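Local coordinates for N5-Carboxyaminoimidazole ribonucleotide synthetase (PDB 3ORQ), which catalyses the ATP-dependent conversion of 5-aminoimidazole ribonucleotide and bicarbonate to N5-carboxyaminoimidazole ribonucleotide, at residues A28-K33 with Q290-I295; Y36-L41 with Y51-F56; P147-T152 with V184-L189. All coordinates share one frame; numbering follows the deposited sequence.

Interaction 1. Residues A28-K33 with Q290-I295; sequences AQSAQK and QFDTHI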
loop_
_atom_site.group_PDB
_atom_site.type_symbol
_atom_site.label_atom_id
_atom_site.label_comp_id
_atom_site.label_asym_id
_atom_site.label_seq_id
_atom_site.Cartn_x
_atom_site.Cartn_y
_atom_site.Cartn_z
ATOM N N ALA A 28 -4.357 -8.079 -4.344
ATOM C CA ALA A 28 -4.376 -7.453 -5.680
ATOM C C ALA A 28 -3.706 -6.069 -5.671
ATOM O O ALA A 28 -3.010 -5.693 -6.651
ATOM C CB ALA A 28 -5.837 -7.346 -6.234
ATOM N N GLN A 29 -3.895 -5.319 -4.571
ATOM C CA GLN A 29 -3.193 -4.028 -4.429
ATOM C C GLN A 29 -1.684 -4.196 -4.384
ATOM O O GLN A 29 -0.960 -3.440 -5.039
ATOM C CB GLN A 29 -3.707 -3.228 -3.237
ATOM C CG GLN A 29 -5.174 -2.766 -3.479
ATOM C CD GLN A 29 -5.647 -1.692 -2.485
ATOM O OE1 GLN A 29 -5.511 -0.526 -2.753
ATOM N NE2 GLN A 29 -6.148 -2.110 -1.310
ATOM N N SER A 30 -1.191 -5.209 -3.666
ATOM C CA SER A 30 0.246 -5.489 -3.711
ATOM C C SER A 30 0.700 -5.916 -5.109
ATOM O O SER A 30 1.741 -5.462 -5.604
ATOM C CB SER A 30 0.671 -6.592 -2.725
ATOM O OG SER A 30 0.647 -6.062 -1.420
ATOM N N ALA A 31 -0.049 -6.817 -5.713
ATOM C CA ALA A 31 0.298 -7.309 -7.033
ATOM C C ALA A 31 0.375 -6.157 -8.033
ATOM O O ALA A 31 1.317 -6.105 -8.827
ATOM C CB ALA A 31 -0.708 -8.339 -7.492
ATOM N N GLN A 32 -0.601 -5.231 -8.015
ATOM C CA GLN A 32 -0.571 -4.119 -9.007
ATOM C C GLN A 32 0.589 -3.152 -8.752
ATOM O O GLN A 32 1.303 -2.744 -9.674
ATOM C CB GLN A 32 -1.918 -3.402 -9.049
ATOM C CG GLN A 32 -2.957 -4.206 -9.874
ATOM C CD GLN A 32 -3.927 -3.313 -10.526
ATOM O OE1 GLN A 32 -3.534 -2.361 -11.222
ATOM N NE2 GLN A 32 -5.222 -3.565 -10.309
ATOM N N LYS A 33 0.821 -2.808 -7.488
ATOM C CA LYS A 33 2.027 -2.079 -7.110
ATOM C C LYS A 33 3.352 -2.688 -7.707
ATOM O O LYS A 33 4.189 -1.957 -8.182
ATOM C CB LYS A 33 2.159 -2.065 -5.587
ATOM C CG LYS A 33 3.520 -1.527 -5.106
ATOM C CD LYS A 33 3.554 -1.557 -3.607
ATOM C CE LYS A 33 3.534 -3.000 -3.078
ATOM N NZ LYS A 33 3.689 -3.016 -1.604
ATOM N N GLN A 290 2.133 -9.078 4.803
ATOM C CA GLN A 290 1.876 -10.484 4.534
ATOM C C GLN A 290 1.372 -10.685 3.121
ATOM O O GLN A 290 1.475 -11.787 2.570
ATOM C CB GLN A 290 0.910 -11.069 5.577
ATOM C CG GLN A 290 -0.413 -10.366 5.711
ATOM C CD GLN A 290 -1.450 -11.172 6.468
ATOM O OE1 GLN A 290 -2.477 -10.629 6.883
ATOM N NE2 GLN A 290 -1.217 -12.464 6.617
ATOM N N PHE A 291 0.842 -9.615 2.533
ATOM C CA PHE A 291 0.414 -9.662 1.110
ATOM C C PHE A 291 1.596 -9.484 0.150
ATOM O O PHE A 291 1.638 -10.166 -0.892
ATOM C CB PHE A 291 -0.703 -8.616 0.833
ATOM C CG PHE A 291 -1.860 -8.762 1.757
ATOM C CD1 PHE A 291 -2.765 -9.815 1.581
ATOM C CD2 PHE A 291 -1.957 -7.956 2.915
ATOM C CE1 PHE A 291 -3.822 -10.005 2.475
ATOM C CE2 PHE A 291 -3.014 -8.133 3.822
ATOM C CZ PHE A 291 -3.954 -9.148 3.595
ATOM N N ASP A 292 2.553 -8.597 0.488
ATOM C CA ASP A 292 3.729 -8.448 -0.354
ATOM C C ASP A 292 4.432 -9.799 -0.448
ATOM O O ASP A 292 4.700 -10.276 -1.542
ATOM C CB ASP A 292 4.719 -7.426 0.216
ATOM C CG ASP A 292 4.130 -6.019 0.332
ATOM O OD1 ASP A 292 3.254 -5.614 -0.498
ATOM O OD2 ASP A 292 4.539 -5.330 1.309
ATOM N N THR A 293 4.746 -10.406 0.688
ATOM C CA THR A 293 5.442 -11.687 0.649
ATOM C C THR A 293 4.556 -12.784 -0.027
ATOM O O THR A 293 5.049 -13.683 -0.650
ATOM C CB THR A 293 5.897 -12.135 2.038
ATOM O OG1 THR A 293 4.765 -12.175 2.911
ATOM C CG2 THR A 293 6.909 -11.163 2.612
ATOM N N HIS A 294 3.244 -12.676 0.061
ATOM C CA HIS A 294 2.420 -13.673 -0.593
ATOM C C HIS A 294 2.660 -13.643 -2.095
ATOM O O HIS A 294 2.838 -14.698 -2.730
ATOM C CB HIS A 294 0.932 -13.441 -0.308
ATOM C CG HIS A 294 0.054 -14.561 -0.788
ATOM N ND1 HIS A 294 -0.099 -15.735 -0.085
ATOM C CD2 HIS A 294 -0.709 -14.694 -1.898
ATOM C CE1 HIS A 294 -0.937 -16.532 -0.717
ATOM N NE2 HIS A 294 -1.306 -15.939 -1.834
ATOM N N ILE A 295 2.690 -12.439 -2.666
ATOM C CA ILE A 295 2.911 -12.271 -4.116
ATOM C C ILE A 295 4.328 -12.679 -4.504
ATOM O O ILE A 295 4.558 -13.307 -5.566
ATOM C CB ILE A 295 2.721 -10.795 -4.521
ATOM C CG1 ILE A 295 1.320 -10.316 -4.121
ATOM C CG2 ILE A 295 2.968 -10.621 -6.060
ATOM C CD1 ILE A 295 0.138 -11.257 -4.604
#
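F291, D292 and I295 of one helix meet S30, A31 and K33 of another, joining helix 22-33 of the Rossmann-like N-terminal domain to helix 290-298, far along the chain. The two short axes cross at -61° and approach to 8.7 Å, a close helix pair in which S30 faces the partner helix and A31 flanks it. F291 comes first. Its CB lies 3.7 Å from S30 OG, while its ring leads off to M26 and M27 on an earlier part of helix 22-33.

D292 carries the polar half of the contact. Its CB points to the side, but the carboxylate swings nearer helix 22-33, and OD1 takes two bonds. S30 OG donates to it at 2.8 Å, on the anti side and somewhat out of the carboxylate plane; K33 NZ forms a salt bridge with the same OD1 at 2.9 Å, from above the plane and from the opposite face. The lysine chain runs extended to CD, then bends at chi3 (67°), and crosses the aspartate at about a right angle. OD2 accepts from the backbone N of S289, so both carboxylate oxygens are held and the group is restrained from turning.

One helical turn further on, I295 supplies the apolar half. It is buried, and it also packs on I15 of the central strand 14-18, which A31 touches too. Its CG1 lies 4.0 Å from S30 CB, and its CD1 reaches A31 CB at 4.2 Å.

Interaction 2. Residues Y36-L41 with Y51-F56; sequences YKVVVL and YVAHEF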
loop_
_atom_site.group_PDB
_atom_site.type_symbol
_atom_site.label_atom_id
_atom_site.label_comp_id
_atom_site.label_asym_id
_atom_site.label_seq_id
_atom_site.Cartn_x
_atom_site.Cartn_y
_atom_site.Cartn_z
ATOM N N TYR A 36 2.250 -6.682 -11.566
ATOM C CA TYR A 36 1.505 -7.854 -12.046
ATOM C C TYR A 36 0.055 -7.454 -12.372
ATOM O O TYR A 36 -0.519 -6.556 -11.740
ATOM C CB TYR A 36 1.506 -8.971 -10.983
ATOM C CG TYR A 36 2.894 -9.507 -10.760
ATOM C CD1 TYR A 36 3.432 -10.430 -11.632
ATOM C CD2 TYR A 36 3.685 -9.046 -9.716
ATOM C CE1 TYR A 36 4.713 -10.901 -11.477
ATOM C CE2 TYR A 36 4.991 -9.515 -9.544
ATOM C CZ TYR A 36 5.500 -10.427 -10.458
ATOM O OH TYR A 36 6.775 -10.924 -10.331
ATOM N N LYS A 37 -0.526 -8.106 -13.363
ATOM C CA LYS A 37 -1.914 -7.886 -13.662
ATOM C C LYS A 37 -2.725 -8.831 -12.806
ATOM O O LYS A 37 -2.221 -9.862 -12.357
ATOM C CB LYS A 37 -2.191 -8.114 -15.143
ATOM C CG LYS A 37 -1.332 -7.243 -16.040
ATOM C CD LYS A 37 -1.529 -7.708 -17.485
ATOM C CE LYS A 37 -0.682 -6.889 -18.457
ATOM N NZ LYS A 37 -1.190 -5.514 -18.465
ATOM N N VAL A 38 -3.985 -8.490 -12.571
ATOM C CA VAL A 38 -4.790 -9.291 -11.664
ATOM C C VAL A 38 -6.120 -9.635 -12.301
ATOM O O VAL A 38 -6.848 -8.741 -12.723
ATOM C CB VAL A 38 -5.098 -8.519 -10.362
ATOM C CG1 VAL A 38 -6.096 -9.318 -9.504
ATOM C CG2 VAL A 38 -3.812 -8.239 -9.564
ATOM N N VAL A 39 -6.439 -10.932 -12.329
ATOM C CA VAL A 39 -7.786 -11.406 -12.672
ATOM C C VAL A 39 -8.421 -11.994 -11.406
ATOM O O VAL A 39 -7.819 -12.820 -10.723
ATOM C CB VAL A 39 -7.734 -12.488 -13.777
ATOM C CG1 VAL A 39 -9.109 -13.011 -14.053
ATOM C CG2 VAL A 39 -7.192 -11.874 -15.060
ATOM N N VAL A 40 -9.626 -11.574 -11.072
ATOM C CA VAL A 40 -10.205 -12.062 -9.847
ATOM C C VAL A 40 -11.569 -12.750 -10.134
ATOM O O VAL A 40 -12.352 -12.286 -10.986
ATOM C CB VAL A 40 -10.353 -10.921 -8.772
ATOM C CG1 VAL A 40 -11.257 -9.783 -9.304
ATOM C CG2 VAL A 40 -10.973 -11.481 -7.483
ATOM N N LEU A 41 -11.818 -13.855 -9.423
ATOM C CA LEU A 41 -13.053 -14.637 -9.563
ATOM C C LEU A 41 -13.817 -14.611 -8.228
ATOM O O LEU A 41 -13.275 -14.935 -7.160
ATOM C CB LEU A 41 -12.749 -16.088 -9.986
ATOM C CG LEU A 41 -13.948 -16.976 -10.352
ATOM C CD1 LEU A 41 -13.603 -18.069 -11.394
ATOM C CD2 LEU A 41 -14.591 -17.582 -9.117
ATOM N N TYR A 51 -12.623 -3.770 -8.265
ATOM C CA TYR A 51 -11.986 -2.613 -8.934
ATOM C C TYR A 51 -10.508 -2.383 -8.639
ATOM O O TYR A 51 -10.003 -1.289 -8.869
ATOM C CB TYR A 51 -12.818 -1.352 -8.661
ATOM C CG TYR A 51 -14.240 -1.539 -9.132
ATOM C CD1 TYR A 51 -14.571 -1.382 -10.470
ATOM C CD2 TYR A 51 -15.223 -1.955 -8.250
ATOM C CE1 TYR A 51 -15.898 -1.574 -10.924
ATOM C CE2 TYR A 51 -16.545 -2.139 -8.667
ATOM C CZ TYR A 51 -16.869 -1.943 -10.001
ATOM O OH TYR A 51 -18.150 -2.163 -10.397
ATOM N N VAL A 52 -9.830 -3.395 -8.081
ATOM C CA VAL A 52 -8.376 -3.439 -8.130
ATOM C C VAL A 52 -7.868 -4.679 -8.927
ATOM O O VAL A 52 -6.771 -5.227 -8.656
ATOM C CB VAL A 52 -7.797 -3.400 -6.699
ATOM C CG1 VAL A 52 -8.006 -2.031 -6.088
ATOM C CG2 VAL A 52 -8.406 -4.472 -5.819
ATOM N N ALA A 53 -8.707 -5.136 -9.877
ATOM C CA ALA A 53 -8.357 -6.207 -10.831
ATOM C C ALA A 53 -8.426 -5.698 -12.262
ATOM O O ALA A 53 -9.212 -4.820 -12.551
ATOM C CB ALA A 53 -9.288 -7.339 -10.687
ATOM N N HIS A 54 -7.583 -6.223 -13.145
ATOM C CA HIS A 54 -7.674 -5.937 -14.568
ATOM C C HIS A 54 -8.885 -6.595 -15.142
ATOM O O HIS A 54 -9.519 -6.057 -16.026
ATOM C CB HIS A 54 -6.427 -6.448 -15.305
ATOM C CG HIS A 54 -5.203 -5.652 -14.988
ATOM N ND1 HIS A 54 -4.549 -5.774 -13.790
ATOM C CD2 HIS A 54 -4.557 -4.676 -15.665
ATOM C CE1 HIS A 54 -3.530 -4.928 -13.749
ATOM N NE2 HIS A 54 -3.507 -4.256 -14.875
ATOM N N GLU A 55 -9.251 -7.739 -14.588
ATOM C CA GLU A 55 -10.390 -8.429 -15.102
ATOM C C GLU A 55 -11.168 -9.074 -13.961
ATOM O O GLU A 55 -10.585 -9.542 -12.991
ATOM C CB GLU A 55 -9.867 -9.459 -16.085
ATOM C CG GLU A 55 -10.861 -10.096 -16.978
ATOM C CD GLU A 55 -10.186 -10.670 -18.217
ATOM O OE1 GLU A 55 -8.992 -10.344 -18.501
ATOM O OE2 GLU A 55 -10.872 -11.443 -18.898
ATOM N N PHE A 56 -12.491 -9.080 -14.076
ATOM C CA PHE A 56 -13.346 -9.658 -13.067
ATOM C C PHE A 56 -14.174 -10.771 -13.728
ATOM O O PHE A 56 -14.819 -10.541 -14.758
ATOM C CB PHE A 56 -14.241 -8.574 -12.451
ATOM C CG PHE A 56 -15.332 -9.119 -11.590
ATOM C CD1 PHE A 56 -15.037 -9.886 -10.498
ATOM C CD2 PHE A 56 -16.677 -8.877 -11.894
ATOM C CE1 PHE A 56 -16.072 -10.429 -9.712
ATOM C CE2 PHE A 56 -17.719 -9.418 -11.100
ATOM C CZ PHE A 56 -17.417 -10.175 -10.033
#
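V38 and H54 are joined at both ends of the valine's backbone, where strand 37-42 meets the chain leading into strand 55-58. V38 N donates to H54 ND1 at 3.0 Å, approaching 35° out of the ring plane. The imidazole nitrogen occupies the place of an acceptor just before strand 55-58. V38 O takes E55 N at 3.2 Å, with a weak, bent bond from H54 N beside it. V40 N then donates to E55 O at 3.0 Å, and regular parallel pairing continues through V39 with E55 and V40 with F56.

The tight part is apolar: V38 packs on A28 and A31 of helix 22-33, V40 on C49. V38 CG1 also rests on A53 CB. V40 puts CG1 between its backbone N and carbonyl carbon (chi1 60°), which brings that methyl to 3.4 Å from A53 CB, closer than usual for two carbons. The same CG1 also touches F56 CD1 at 4.0 Å. V39, beside E55 with CG2 against its CB, is buried under L70 of helix 64-73.

The looser side holds K37, which is exposed, and the partly exposed H54 and E55. K37 lays CB over one face of the H54 ring, 3.7 Å from its centroid and 17° off the normal, a CH-pi contact. The K37 amine nearby, NZ 4.5 Å from H54 NE2, would probably disfavour a charged ring, and ND1 already accepts from V38 N. H54 also meets the ring of Y51 of the second subunit. The E55 carboxylate ends in a salt bridge with K73. Strand 55-58 is the outermost in this chain of the four-stranded parallel sheet, so the arrangement is an edge pairing of the Rossmann-like preATP-grasp domain.

Interaction 3. Residues P147-T152 with V184-L189; sequences PFIVKT and VAEKYL. With ADP (adenosine-5'-diphosphate), chain D.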
loop_
_atom_site.group_PDB
_atom_site.type_symbol
_atom_site.label_atom_id
_atom_site.label_comp_id
_atom_site.label_asym_id
_atom_site.label_seq_id
_atom_site.Cartn_x
_atom_site.Cartn_y
_atom_site.Cartn_z
ATOM N N PRO A 147 -15.180 -29.215 31.064
ATOM C CA PRO A 147 -15.906 -28.694 29.899
ATOM C C PRO A 147 -15.319 -29.185 28.580
ATOM O O PRO A 147 -14.202 -29.700 28.559
ATOM C CB PRO A 147 -15.732 -27.171 30.018
ATOM C CG PRO A 147 -14.805 -26.933 31.209
ATOM C CD PRO A 147 -14.189 -28.244 31.558
ATOM N N PHE A 148 -16.102 -29.054 27.507
ATOM C CA PHE A 148 -15.662 -29.337 26.134
ATOM C C PHE A 148 -16.549 -28.616 25.108
ATOM O O PHE A 148 -17.659 -28.170 25.417
ATOM C CB PHE A 148 -15.597 -30.847 25.841
ATOM C CG PHE A 148 -16.942 -31.506 25.685
ATOM C CD1 PHE A 148 -17.676 -31.907 26.806
ATOM C CD2 PHE A 148 -17.467 -31.753 24.417
ATOM C CE1 PHE A 148 -18.917 -32.517 26.666
ATOM C CE2 PHE A 148 -18.713 -32.369 24.264
ATOM C CZ PHE A 148 -19.434 -32.754 25.398
ATOM N N ILE A 149 -16.044 -28.498 23.885
ATOM C CA ILE A 149 -16.739 -27.717 22.871
ATOM C C ILE A 149 -16.909 -28.487 21.569
ATOM O O ILE A 149 -15.973 -29.107 21.093
ATOM C CB ILE A 149 -16.043 -26.335 22.655
ATOM C CG1 ILE A 149 -16.710 -25.551 21.528
ATOM C CG2 ILE A 149 -14.571 -26.526 22.401
ATOM C CD1 ILE A 149 -16.548 -24.036 21.684
ATOM N N VAL A 150 -18.117 -28.444 21.018
ATOM C CA VAL A 150 -18.445 -29.085 19.733
ATOM C C VAL A 150 -18.419 -28.066 18.566
ATOM O O VAL A 150 -19.052 -27.019 18.654
ATOM C CB VAL A 150 -19.825 -29.757 19.813
ATOM C CG1 VAL A 150 -20.088 -30.568 18.579
ATOM C CG2 VAL A 150 -19.887 -30.650 21.042
ATOM N N LYS A 151 -17.653 -28.367 17.509
ATOM C CA LYS A 151 -17.558 -27.512 16.313
ATOM C C LYS A 151 -17.988 -28.276 15.068
ATOM O O LYS A 151 -17.649 -29.453 14.924
ATOM C CB LYS A 151 -16.129 -26.969 16.099
ATOM C CG LYS A 151 -15.490 -26.326 17.320
ATOM C CD LYS A 151 -13.998 -26.013 17.107
ATOM C CE LYS A 151 -13.399 -25.385 18.348
ATOM N NZ LYS A 151 -11.924 -25.126 18.198
ATOM N N THR A 152 -18.724 -27.611 14.171
ATOM C CA THR A 152 -18.973 -28.176 12.842
ATOM C C THR A 152 -17.626 -28.357 12.167
ATOM O O THR A 152 -16.691 -27.575 12.389
ATOM C CB THR A 152 -19.971 -27.335 11.944
ATOM O OG1 THR A 152 -19.313 -26.227 11.322
ATOM C CG2 THR A 152 -21.134 -26.818 12.749
ATOM N N VAL A 184 -16.844 -32.109 15.422
ATOM C CA VAL A 184 -15.716 -32.543 16.240
ATOM C C VAL A 184 -15.880 -31.973 17.638
ATOM O O VAL A 184 -16.366 -30.853 17.795
ATOM C CB VAL A 184 -14.358 -32.042 15.744
ATOM C CG1 VAL A 184 -13.263 -32.866 16.395
ATOM C CG2 VAL A 184 -14.226 -32.125 14.229
ATOM N N ALA A 185 -15.468 -32.742 18.646
ATOM C CA ALA A 185 -15.356 -32.217 20.012
ATOM C C ALA A 185 -13.894 -32.183 20.507
ATOM O O ALA A 185 -13.066 -32.985 20.091
ATOM C CB ALA A 185 -16.258 -32.990 20.954
ATOM N N GLU A 186 -13.588 -31.223 21.375
ATOM C CA GLU A 186 -12.232 -31.021 21.890
ATOM C C GLU A 186 -12.333 -30.385 23.281
ATOM O O GLU A 186 -13.307 -29.689 23.580
ATOM C CB GLU A 186 -11.412 -30.120 20.940
ATOM C CG GLU A 186 -12.078 -28.785 20.656
ATOM C CD GLU A 186 -11.210 -27.797 19.906
ATOM O OE1 GLU A 186 -11.378 -27.731 18.658
ATOM O OE2 GLU A 186 -10.382 -27.077 20.559
ATOM N N LYS A 187 -11.344 -30.630 24.134
ATOM C CA LYS A 187 -11.340 -30.044 25.480
ATOM C C LYS A 187 -11.494 -28.505 25.463
ATOM O O LYS A 187 -10.779 -27.785 24.719
ATOM C CB LYS A 187 -10.038 -30.408 26.213
ATOM C CG LYS A 187 -10.005 -31.785 26.896
ATOM C CD LYS A 187 -8.638 -32.025 27.569
ATOM C CE LYS A 187 -8.586 -33.344 28.384
ATOM N NZ LYS A 187 -9.270 -33.239 29.697
ATOM N N TYR A 188 -12.397 -27.994 26.307
ATOM C CA TYR A 188 -12.438 -26.542 26.530
ATOM C C TYR A 188 -11.391 -26.166 27.591
ATOM O O TYR A 188 -11.507 -26.551 28.775
ATOM C CB TYR A 188 -13.828 -26.055 26.911
ATOM C CG TYR A 188 -13.973 -24.550 26.873
ATOM C CD1 TYR A 188 -14.163 -23.875 25.652
ATOM C CD2 TYR A 188 -13.941 -23.794 28.057
ATOM C CE1 TYR A 188 -14.301 -22.477 25.606
ATOM C CE2 TYR A 188 -14.079 -22.398 28.028
ATOM C CZ TYR A 188 -14.261 -21.747 26.796
ATOM O OH TYR A 188 -14.406 -20.377 26.751
ATOM N N LEU A 189 -10.361 -25.453 27.126
ATOM C CA LEU A 189 -9.212 -25.084 27.921
ATOM C C LEU A 189 -9.422 -23.797 28.668
ATOM O O LEU A 189 -10.259 -22.989 28.297
ATOM C CB LEU A 189 -7.989 -24.893 27.023
ATOM C CG LEU A 189 -7.465 -26.071 26.199
ATOM C CD1 LEU A 189 -6.267 -25.627 25.356
ATOM C CD2 LEU A 189 -7.101 -27.210 27.083
HETATM P PB ADP D . -13.086 -20.169 14.027
HETATM O O1B ADP D . -12.423 -21.133 13.078
HETATM O O2B ADP D . -12.391 -18.876 14.351
HETATM O O3B ADP D . -14.542 -19.986 13.698
HETATM P PA ADP D . -11.900 -21.367 16.319
HETATM O O1A ADP D . -11.895 -22.872 16.411
HETATM O O2A ADP D . -10.658 -20.667 15.830
HETATM O O3A ADP D . -13.188 -20.909 15.452
HETATM O "O5'" ADP D . -12.280 -20.718 17.738
HETATM C "C5'" ADP D . -12.611 -19.346 17.864
HETATM C "C4'" ADP D . -12.323 -18.906 19.289
HETATM O "O4'" ADP D . -13.081 -19.698 20.240
HETATM C "C3'" ADP D . -10.852 -19.071 19.679
HETATM O "O3'" ADP D . -10.028 -17.950 19.338
HETATM C "C2'" ADP D . -10.939 -19.253 21.186
HETATM O "O2'" ADP D . -10.868 -18.000 21.843
HETATM C "C1'" ADP D . -12.292 -19.913 21.422
HETATM N N9 ADP D . -11.981 -21.356 21.521
HETATM C C8 ADP D . -12.038 -22.236 20.499
HETATM N N7 ADP D . -11.655 -23.478 20.885
HETATM C C5 ADP D . -11.363 -23.378 22.207
HETATM C C6 ADP D . -10.910 -24.331 23.253
HETATM N N6 ADP D . -10.695 -25.633 22.921
HETATM N N1 ADP D . -10.707 -23.837 24.497
HETATM C C2 ADP D . -10.912 -22.533 24.807
HETATM N N3 ADP D . -11.325 -21.607 23.907
HETATM C C4 ADP D . -11.563 -21.981 22.619
#
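K151 and E186 converge through contrasting first torsions. K151 sets CG anti to its carbonyl carbon (chi1 -50°), E186 holds CG between backbone N and carbonyl carbon (chi1 55°), and both chains then extend on the same sheet face. They cross obliquely. K151 NZ meets E186 OE1 at 2.7 Å from above the carboxylate plane, in a salt bridge that K115 shares through the same oxygen. The lysine amine also donates to ADP N7 and, at 2.9 Å, to O1A of the alpha-phosphate, so it spans base and phosphate. E186 OE2 accepts from the adenine N6.

The strands that carry them, 148-152 and 183-187, pair antiparallel. I149 N bonds E186 O at 3.0 Å, and I149 O takes E186 N in return. K151 and V184 exchange a similar pair. This ladder fixes the roots of both charged chains, and I149 CG2 lies 3.8 Å from E186 CG, supporting the glutamate's stem. On the reverse face F148 and A185 touch, and both pack on A140 of helix 136-143.

At the end of the strand K187 O accepts a hydrogen bond from the N6 amino group at 2.8 Å; just beyond it L189 N donates to N1 at 3.1 Å, so the backbone reads the adenine edge. Y188 lays one ring face over the C2 end of the adenine, offset toward the rim, CE1 3.5 Å from C2. At the edge of that ring sits I149 CG2, while P147 CB packs on Y188 CB. A lysine and a glutamate on neighbouring strands, followed by a linker that grips the adenine, make up the nucleotide pocket of the ATP-grasp fold.

Interactions 1 and 2 belong to one neighbourhood, with centres 12 Å apart: helix 22-33 and strand 37-42 are consecutive, Q32 NE2 probably bonds V52 O, and both contacts touch the second subunit. Interaction 3 lies across the chain's centre, about 36 and 40 Å from them between centres, and no other protein chain touches it. All three are largely buried, but interaction 2 has an exposed edge at K37, whereas no touching residue of 1 or 3 is fully exposed. Interaction 1 combines a carboxylate oxygen that accepts two hydrogen bonds, one within a salt bridge, with apolar contact; interaction 2 is parallel pairing completed by a histidine; antiparallel interaction 3 directs buried charges onto the nucleotide.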